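Local atomic coordinates of motility-associated killing factor MakB (Vibrio cholerae serotype O1, PDB entry 6W1W), a protein that probably serves as one component of a tripartite cytotoxin whose subunits resemble alpha-pore-forming toxins. Residues Q288-L291 against D292-N295. Residues are numbered along the deposited sequence; the frame is centred on the assembly and turned at random.
Sequences QDEL and DKVN
Q288 and D292, like L291 and N295, are joined through the backbone of helix 276-302: D292 N donates to Q288 O over 2.9 Å and N295 N to L291 O over 2.8 Å. Between these two i to i+4 bonds, E290 O takes two weak ones, from V294 N (i+4) and K293 N (i+3).

The main side-chain link is a salt bridge within one turn of the helix. E290 supplies the counter-charge and bends at chi2 (62°), which brings its carboxylate round to K293, whose chain runs extended beyond CG. The lysine NZ reaches E290 OE1 at 3.0 Å on the syn side, 34° out of the carboxylate plane. On the way its methylenes lie alongside D289 O, with CG 3.3 Å from that oxygen; a long aliphatic stem suits lysine to this span. L5, from the N-terminal segment, touches both members of the ion pair.

Glutamine is long enough for the Q288 amide to reach the short acid of D292 one turn on, the two flat groups 74° apart. NE2 comes within 2.9 Å of D292 OD1, but the angle is too poor for a hydrogen bond; an amide N-H group beside a carboxylate is probably still electrostatically favourable.

Branched apolar residues suit the side facing helix 100-151. L291 CD1 meets V294 CG2 at 3.8 Å, the two side chains crossing at about a right angle; V294 packs on L107 and L114, L291 on Q111, and Q288 touches I118 there too.

Such helix-to-helix packing is consistent with the helical bundle of alpha-pore-forming toxins, which this protein resembles, while pairing with K293 probably lowers the cost of burying the E290 carboxylate.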
ATOM      1  N   GLN A 288     -18.818  13.339   4.839  1.00 97.11           N
ATOM      2  CA  GLN A 288     -20.032  13.285   5.649  1.00102.14           C
ATOM      3  C   GLN A 288     -20.328  14.635   6.291  1.00110.64           C
ATOM      4  O   GLN A 288     -21.369  15.246   6.023  1.00113.46           O
ATOM      5  CB  GLN A 288     -19.911  12.180   6.706  1.00114.41           C
ATOM      6  CG  GLN A 288     -20.990  12.199   7.787  1.00120.80           C
ATOM      7  CD  GLN A 288     -22.403  12.131   7.231  1.00124.36           C
ATOM      8  OE1 GLN A 288     -22.642  11.587   6.153  1.00111.68           O
ATOM      9  NE2 GLN A 288     -23.350  12.691   7.974  1.00123.45           N
ATOM     10  N   ASP A 289     -19.418  15.131   7.135  1.00122.88           N
ATOM     11  CA  ASP A 289     -19.646  16.437   7.743  1.00118.11           C
ATOM     12  C   ASP A 289     -19.534  17.576   6.733  1.00101.75           C
ATOM     13  O   ASP A 289     -19.835  18.722   7.084  1.00 95.89           O
ATOM     14  CB  ASP A 289     -18.693  16.661   8.926  1.00119.38           C
ATOM     15  CG  ASP A 289     -17.229  16.636   8.529  1.00128.04           C
ATOM     16  OD1 ASP A 289     -16.921  16.336   7.357  1.00137.77           O
ATOM     17  OD2 ASP A 289     -16.381  16.927   9.399  1.00126.42           O
ATOM     18  N   GLU A 290     -19.119  17.286   5.495  1.00101.45           N
ATOM     19  CA  GLU A 290     -19.257  18.249   4.406  1.00107.99           C
ATOM     20  C   GLU A 290     -20.682  18.257   3.865  1.00121.31           C
ATOM     21  O   GLU A 290     -21.205  19.310   3.482  1.00121.57           O
ATOM     22  CB  GLU A 290     -18.268  17.922   3.286  1.00116.43           C
ATOM     23  CG  GLU A 290     -18.162  18.995   2.215  1.00121.05           C
ATOM     24  CD  GLU A 290     -17.666  20.314   2.771  1.00123.40           C
ATOM     25  OE1 GLU A 290     -16.777  20.293   3.650  1.00108.97           O
ATOM     26  OE2 GLU A 290     -18.176  21.368   2.336  1.00131.85           O
ATOM     27  N   LEU A 291     -21.319  17.084   3.821  1.00115.79           N
ATOM     28  CA  LEU A 291     -22.734  17.017   3.476  1.00111.32           C
ATOM     29  C   LEU A 291     -23.595  17.655   4.559  1.00110.00           C
ATOM     30  O   LEU A 291     -24.594  18.315   4.256  1.00101.28           O
ATOM     31  CB  LEU A 291     -23.139  15.562   3.246  1.00114.81           C
ATOM     32  CG  LEU A 291     -24.630  15.227   3.219  1.00101.77           C
ATOM     33  CD1 LEU A 291     -25.274  15.699   1.923  1.00 95.60           C
ATOM     34  CD2 LEU A 291     -24.820  13.734   3.419  1.00 96.60           C
ATOM     35  N   ASP A 292     -23.222  17.471   5.830  1.00102.88           N
ATOM     36  CA  ASP A 292     -23.950  18.123   6.915  1.00106.21           C
ATOM     37  C   ASP A 292     -23.984  19.634   6.738  1.00111.84           C
ATOM     38  O   ASP A 292     -24.938  20.288   7.171  1.00106.05           O
ATOM     39  CB  ASP A 292     -23.326  17.773   8.267  1.00119.98           C
ATOM     40  CG  ASP A 292     -23.322  16.286   8.543  1.00131.26           C
ATOM     41  OD1 ASP A 292     -23.882  15.525   7.723  1.00137.04           O
ATOM     42  OD2 ASP A 292     -22.756  15.876   9.579  1.00136.65           O
ATOM     43  N   LYS A 293     -22.956  20.209   6.108  1.00117.35           N
ATOM     44  CA  LYS A 293     -22.960  21.648   5.867  1.00113.50           C
ATOM     45  C   LYS A 293     -23.950  22.019   4.770  1.00103.96           C
ATOM     46  O   LYS A 293     -24.704  22.989   4.912  1.00103.15           O
ATOM     47  CB  LYS A 293     -21.556  22.135   5.505  1.00119.86           C
ATOM     48  CG  LYS A 293     -20.499  21.895   6.568  1.00116.32           C
ATOM     49  CD  LYS A 293     -19.127  22.319   6.056  1.00113.14           C
ATOM     50  CE  LYS A 293     -18.006  21.745   6.905  1.00104.71           C
ATOM     51  NZ  LYS A 293     -16.687  21.888   6.236  1.00104.32           N
ATOM     52  N   VAL A 294     -23.968  21.265   3.668  1.00100.88           N
ATOM     53  CA  VAL A 294     -24.887  21.605   2.588  1.00110.36           C
ATOM     54  C   VAL A 294     -26.324  21.241   2.937  1.00112.90           C
ATOM     55  O   VAL A 294     -27.256  21.809   2.357  1.00117.51           O
ATOM     56  CB  VAL A 294     -24.469  20.937   1.267  1.00103.39           C
ATOM     57  CG1 VAL A 294     -22.986  21.134   1.026  1.00 97.15           C
ATOM     58  CG2 VAL A 294     -24.826  19.467   1.272  1.00112.47           C
ATOM     59  N   ASN A 295     -26.538  20.308   3.870  1.00112.96           N
ATOM     60  CA  ASN A 295     -27.895  20.028   4.327  1.00104.95           C
ATOM     61  C   ASN A 295     -28.446  21.197   5.128  1.00103.80           C
ATOM     62  O   ASN A 295     -29.561  21.666   4.871  1.00112.16           O
ATOM     63  CB  ASN A 295     -27.929  18.744   5.161  1.00104.19           C
ATOM     64  CG  ASN A 295     -28.018  17.487   4.306  1.00107.06           C
ATOM     65  OD1 ASN A 295     -28.406  17.534   3.136  1.00104.09           O
ATOM     66  ND2 ASN A 295     -27.667  16.347   4.899  1.00 93.06           N
TER